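Penicillin binding protein 2X (Streptococcus thermophilus, PDB 5U47) probably acts as a septal peptidoglycan transpeptidase that cross-links neighbouring glycan strands and is inactivated when beta-lactams acylate its essential serine. Local coordinates at residues Thr249-Thr261 with Ser427-Lys439. The protein carries 1 engineered substitution. Numbering follows the deposited sequence.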
loop_
_atom_site.group_PDB
_atom_site.type_symbol
_atom_site.label_atom_id
_atom_site.label_comp_id
_atom_site.label_asym_id
_atom_site.label_seq_id
_atom_site.Cartn_x
_atom_site.Cartn_y
_atom_site.Cartn_z
ATOM N N THR A 249 -1.716 0.152 -10.663
ATOM C CA THR A 249 -1.551 1.210 -9.700
ATOM C C THR A 249 -1.271 2.534 -10.390
ATOM O O THR A 249 -0.497 2.596 -11.352
ATOM C CB THR A 249 -0.402 0.879 -8.716
ATOM O OG1 THR A 249 -0.735 -0.306 -7.984
ATOM C CG2 THR A 249 -0.179 1.990 -7.721
ATOM N N VAL A 250 -1.913 3.584 -9.893
ATOM C CA VAL A 250 -1.698 4.944 -10.382
ATOM C C VAL A 250 -1.012 5.737 -9.260
ATOM O O VAL A 250 -1.468 5.728 -8.112
ATOM C CB VAL A 250 -3.020 5.627 -10.747
ATOM C CG1 VAL A 250 -2.779 7.072 -11.237
ATOM C CG2 VAL A 250 -3.758 4.824 -11.794
ATOM N N VAL A 251 0.049 6.455 -9.605
ATOM C CA VAL A 251 0.832 7.228 -8.641
ATOM C C VAL A 251 1.015 8.645 -9.132
ATOM O O VAL A 251 1.175 8.885 -10.343
ATOM C CB VAL A 251 2.241 6.597 -8.462
ATOM C CG1 VAL A 251 3.116 7.405 -7.519
ATOM C CG2 VAL A 251 2.122 5.158 -7.941
ATOM N N ASN A 252 0.998 9.585 -8.193
ATOM C CA ASN A 252 1.276 10.989 -8.489
ATOM C C ASN A 252 2.785 11.057 -8.721
ATOM O O ASN A 252 3.588 10.770 -7.825
ATOM C CB ASN A 252 0.850 11.891 -7.322
ATOM C CG ASN A 252 1.116 13.363 -7.590
ATOM O OD1 ASN A 252 2.184 13.743 -8.079
ATOM N ND2 ASN A 252 0.139 14.196 -7.275
ATOM N N ALA A 253 3.153 11.445 -9.938
ATOM C CA ALA A 253 4.545 11.499 -10.371
ATOM C C ALA A 253 5.410 12.477 -9.636
ATOM O O ALA A 253 6.621 12.324 -9.630
ATOM C CB ALA A 253 4.605 11.818 -11.856
ATOM N N LYS A 254 4.804 13.481 -9.029
ATOM C CA LYS A 254 5.544 14.520 -8.328
ATOM C C LYS A 254 5.580 14.325 -6.823
ATOM O O LYS A 254 6.398 14.959 -6.170
ATOM C CB LYS A 254 4.915 15.896 -8.600
ATOM C CG LYS A 254 4.915 16.316 -10.065
ATOM C CD LYS A 254 4.184 17.638 -10.209
ATOM C CE LYS A 254 4.069 18.094 -11.647
ATOM N NZ LYS A 254 5.361 18.530 -12.225
ATOM N N THR A 255 4.707 13.472 -6.275
ATOM C CA THR A 255 4.631 13.302 -4.815
ATOM C C THR A 255 4.796 11.881 -4.311
ATOM O O THR A 255 5.035 11.691 -3.112
ATOM C CB THR A 255 3.281 13.801 -4.255
ATOM O OG1 THR A 255 2.233 12.941 -4.702
ATOM C CG2 THR A 255 2.992 15.251 -4.667
ATOM N N GLY A 256 4.661 10.896 -5.192
ATOM C CA GLY A 256 4.743 9.498 -4.770
ATOM C C GLY A 256 3.460 8.944 -4.150
ATOM O O GLY A 256 3.422 7.780 -3.733
ATOM N N GLU A 257 2.412 9.762 -4.071
ATOM C CA GLU A 257 1.132 9.324 -3.497
ATOM C C GLU A 257 0.471 8.284 -4.370
ATOM O O GLU A 257 0.404 8.461 -5.598
ATOM C CB GLU A 257 0.160 10.498 -3.382
ATOM C CG GLU A 257 0.509 11.578 -2.378
ATOM C CD GLU A 257 -0.351 12.807 -2.631
ATOM O OE1 GLU A 257 -0.028 13.562 -3.606
ATOM O OE2 GLU A 257 -1.360 12.985 -1.896
ATOM N N ILE A 258 -0.027 7.218 -3.750
ATOM C CA ILE A 258 -0.758 6.165 -4.465
ATOM C C ILE A 258 -2.233 6.600 -4.571
ATOM O O ILE A 258 -2.952 6.607 -3.582
ATOM C CB ILE A 258 -0.600 4.807 -3.773
ATOM C CG1 ILE A 258 0.885 4.391 -3.824
ATOM C CG2 ILE A 258 -1.490 3.760 -4.425
ATOM C CD1 ILE A 258 1.254 3.228 -2.915
ATOM N N LEU A 259 -2.662 6.927 -5.784
ATOM C CA LEU A 259 -4.005 7.450 -6.047
ATOM C C LEU A 259 -5.031 6.367 -6.310
ATOM O O LEU A 259 -6.217 6.575 -6.083
ATOM C CB LEU A 259 -3.962 8.434 -7.204
ATOM C CG LEU A 259 -3.012 9.617 -6.988
ATOM C CD1 LEU A 259 -2.940 10.529 -8.201
ATOM C CD2 LEU A 259 -3.446 10.405 -5.781
ATOM N N ALA A 260 -4.583 5.228 -6.817
ATOM C CA ALA A 260 -5.465 4.106 -7.004
ATOM C C ALA A 260 -4.654 2.839 -7.110
ATOM O O ALA A 260 -3.559 2.840 -7.671
ATOM C CB ALA A 260 -6.322 4.300 -8.245
ATOM N N THR A 261 -5.167 1.744 -6.561
ATOM C CA THR A 261 -4.426 0.491 -6.640
ATOM C C THR A 261 -5.376 -0.680 -6.556
ATOM O O THR A 261 -6.285 -0.682 -5.740
ATOM C CB THR A 261 -3.319 0.411 -5.561
ATOM O OG1 THR A 261 -2.499 -0.739 -5.791
ATOM C CG2 THR A 261 -3.877 0.387 -4.153
ATOM N N SER A 427 10.219 9.878 -13.373
ATOM C CA SER A 427 9.143 10.864 -13.484
ATOM C C SER A 427 9.386 12.182 -12.751
ATOM O O SER A 427 8.708 13.178 -13.034
ATOM C CB SER A 427 7.828 10.296 -12.902
ATOM O OG SER A 427 7.835 10.325 -11.449
ATOM N N ASN A 428 10.314 12.178 -11.800
ATOM C CA ASN A 428 10.580 13.352 -10.958
ATOM C C ASN A 428 12.048 13.850 -11.047
ATOM O O ASN A 428 12.744 13.954 -10.026
ATOM C CB ASN A 428 10.206 12.987 -9.503
ATOM C CG ASN A 428 10.354 14.151 -8.540
ATOM O OD1 ASN A 428 9.893 15.243 -8.811
ATOM N ND2 ASN A 428 10.994 13.901 -7.384
ATOM N N ASN A 429 12.504 14.142 -12.273
ATOM C CA ASN A 429 13.825 14.739 -12.523
ATOM C C ASN A 429 15.028 14.030 -11.877
ATOM O O ASN A 429 16.006 14.669 -11.463
ATOM C CB ASN A 429 13.783 16.224 -12.106
ATOM C CG ASN A 429 12.731 17.009 -12.876
ATOM O OD1 ASN A 429 11.817 17.604 -12.290
ATOM N ND2 ASN A 429 12.812 16.956 -14.186
ATOM N N GLY A 430 14.955 12.711 -11.806
ATOM C CA GLY A 430 16.018 11.908 -11.226
ATOM C C GLY A 430 15.929 11.679 -9.729
ATOM O O GLY A 430 16.669 10.862 -9.205
ATOM N N ILE A 431 14.993 12.366 -9.064
ATOM C CA ILE A 431 14.841 12.359 -7.592
ATOM C C ILE A 431 13.818 11.320 -7.163
ATOM O O ILE A 431 12.622 11.489 -7.378
ATOM C CB ILE A 431 14.409 13.766 -7.099
ATOM C CG1 ILE A 431 15.417 14.818 -7.591
ATOM C CG2 ILE A 431 14.262 13.812 -5.576
ATOM C CD1 ILE A 431 14.921 16.237 -7.465
ATOM N N MET A 432 14.298 10.270 -6.513
ATOM C CA MET A 432 13.461 9.164 -6.108
ATOM C C MET A 432 12.657 9.531 -4.865
ATOM O O MET A 432 13.182 10.177 -3.928
ATOM C CB MET A 432 14.330 7.932 -5.859
ATOM C CG MET A 432 13.564 6.632 -5.877
ATOM S SD MET A 432 14.663 5.197 -6.101
ATOM C CE MET A 432 15.359 5.224 -4.476
ATOM N N LEU A 433 11.394 9.102 -4.871
ATOM C CA LEU A 433 10.439 9.357 -3.807
ATOM C C LEU A 433 9.949 8.063 -3.203
ATOM O O LEU A 433 9.892 7.022 -3.876
ATOM C CB LEU A 433 9.216 10.103 -4.366
ATOM C CG LEU A 433 9.457 11.419 -5.108
ATOM C CD1 LEU A 433 8.162 12.009 -5.658
ATOM C CD2 LEU A 433 10.129 12.424 -4.201
ATOM N N GLU A 434 9.605 8.128 -1.921
ATOM C CA GLU A 434 9.023 6.983 -1.223
ATOM C C GLU A 434 7.529 6.919 -1.593
ATOM O O GLU A 434 6.814 7.914 -1.437
ATOM C CB GLU A 434 9.176 7.176 0.280
ATOM C CG GLU A 434 8.614 6.065 1.153
ATOM C CD GLU A 434 9.458 4.797 1.188
ATOM O OE1 GLU A 434 10.354 4.577 0.335
ATOM O OE2 GLU A 434 9.194 3.996 2.099
ATOM N N PRO A 435 7.046 5.763 -2.085
ATOM C CA PRO A 435 5.624 5.653 -2.333
ATOM C C PRO A 435 4.873 5.814 -1.004
ATOM O O PRO A 435 5.369 5.340 0.022
ATOM C CB PRO A 435 5.470 4.233 -2.901
ATOM C CG PRO A 435 6.803 3.933 -3.484
ATOM C CD PRO A 435 7.757 4.543 -2.509
ATOM N N GLN A 436 3.730 6.499 -1.044
ATOM C CA GLN A 436 2.911 6.784 0.141
ATOM C C GLN A 436 1.467 6.433 -0.103
ATOM O O GLN A 436 0.935 6.654 -1.213
ATOM C CB GLN A 436 2.959 8.274 0.489
ATOM C CG GLN A 436 4.300 8.765 0.999
ATOM C CD GLN A 436 4.332 10.258 1.277
ATOM O OE1 GLN A 436 3.497 11.033 0.768
ATOM N NE2 GLN A 436 5.300 10.678 2.076
ATOM N N PHE A 437 0.828 5.928 0.954
ATOM C CA PHE A 437 -0.582 5.582 0.943
ATOM C C PHE A 437 -1.353 6.258 2.088
ATOM O O PHE A 437 -2.586 6.131 2.147
ATOM C CB PHE A 437 -0.813 4.045 0.930
ATOM C CG PHE A 437 -0.268 3.328 2.141
ATOM C CD1 PHE A 437 -1.002 3.251 3.311
ATOM C CD2 PHE A 437 0.990 2.733 2.104
ATOM C CE1 PHE A 437 -0.490 2.601 4.425
ATOM C CE2 PHE A 437 1.507 2.081 3.214
ATOM C CZ PHE A 437 0.760 2.015 4.379
ATOM N N ILE A 438 -0.650 6.975 2.982
ATOM C CA ILE A 438 -1.312 7.725 4.076
ATOM C C ILE A 438 -1.173 9.210 3.825
ATOM O O ILE A 438 -0.052 9.730 3.692
ATOM C CB ILE A 438 -0.681 7.469 5.460
ATOM C CG1 ILE A 438 -0.680 5.979 5.772
ATOM C CG2 ILE A 438 -1.435 8.248 6.550
ATOM C CD1 ILE A 438 0.162 5.610 6.974
ATOM N N LYS A 439 -2.306 9.894 3.795
ATOM C CA LYS A 439 -2.349 11.337 3.581
ATOM C C LYS A 439 -2.385 12.073 4.911
ATOM O O LYS A 439 -1.752 13.096 5.082
ATOM C CB LYS A 439 -3.614 11.714 2.799
ATOM C CG LYS A 439 -3.786 13.195 2.442
ATOM C CD LYS A 439 -2.845 13.627 1.314
ATOM C CE LYS A 439 -1.426 13.968 1.767
ATOM N NZ LYS A 439 -0.383 13.646 0.729
HETATM O O HOH W 1 8.438 16.518 -6.904
HETATM O O HOH W 2 6.915 10.691 -1.303
HETATM O O HOH W 3 3.578 12.974 -0.937
#
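The backbones of E257 and Q436 form a single beta bridge, closed by the residues flanking E257: Q436 N donates to G256 O (3.0 Å) and I258 N to Q436 O (2.8 Å), almost in line with that carbonyl (175°). P435 CA adds a CA-H...O contact to G256 O. Packing is close where L433 CD1 reaches the turn, 3.5 Å from K254 O and against T255 C and G256 N; G256, at positive phi, brings its bare CA near E434 O and L433 CB. Beside the bridge, the E257 and K439 side chains cross obliquely in a salt bridge. K439 starts with CG opposite the backbone N (chi1 -178°), then bends, bringing NZ to E257 OE2 at 2.9 Å from above the carboxylate plane; R38 also pairs with OE2, and T255 OG1 donates to the anti lone pair of OE1. The looser side is water-mediated: single waters join K254 O to N428 OD1, T255 O to E434 O, and T255 O to Q436 OE1, while Q436 NE2 turns to K453 O. The contact ties the turn between strands 245-252 and 258-264, at one margin of the five-stranded sheet, to the link from helix 416-427 through strand 432-433 into strand 438-443.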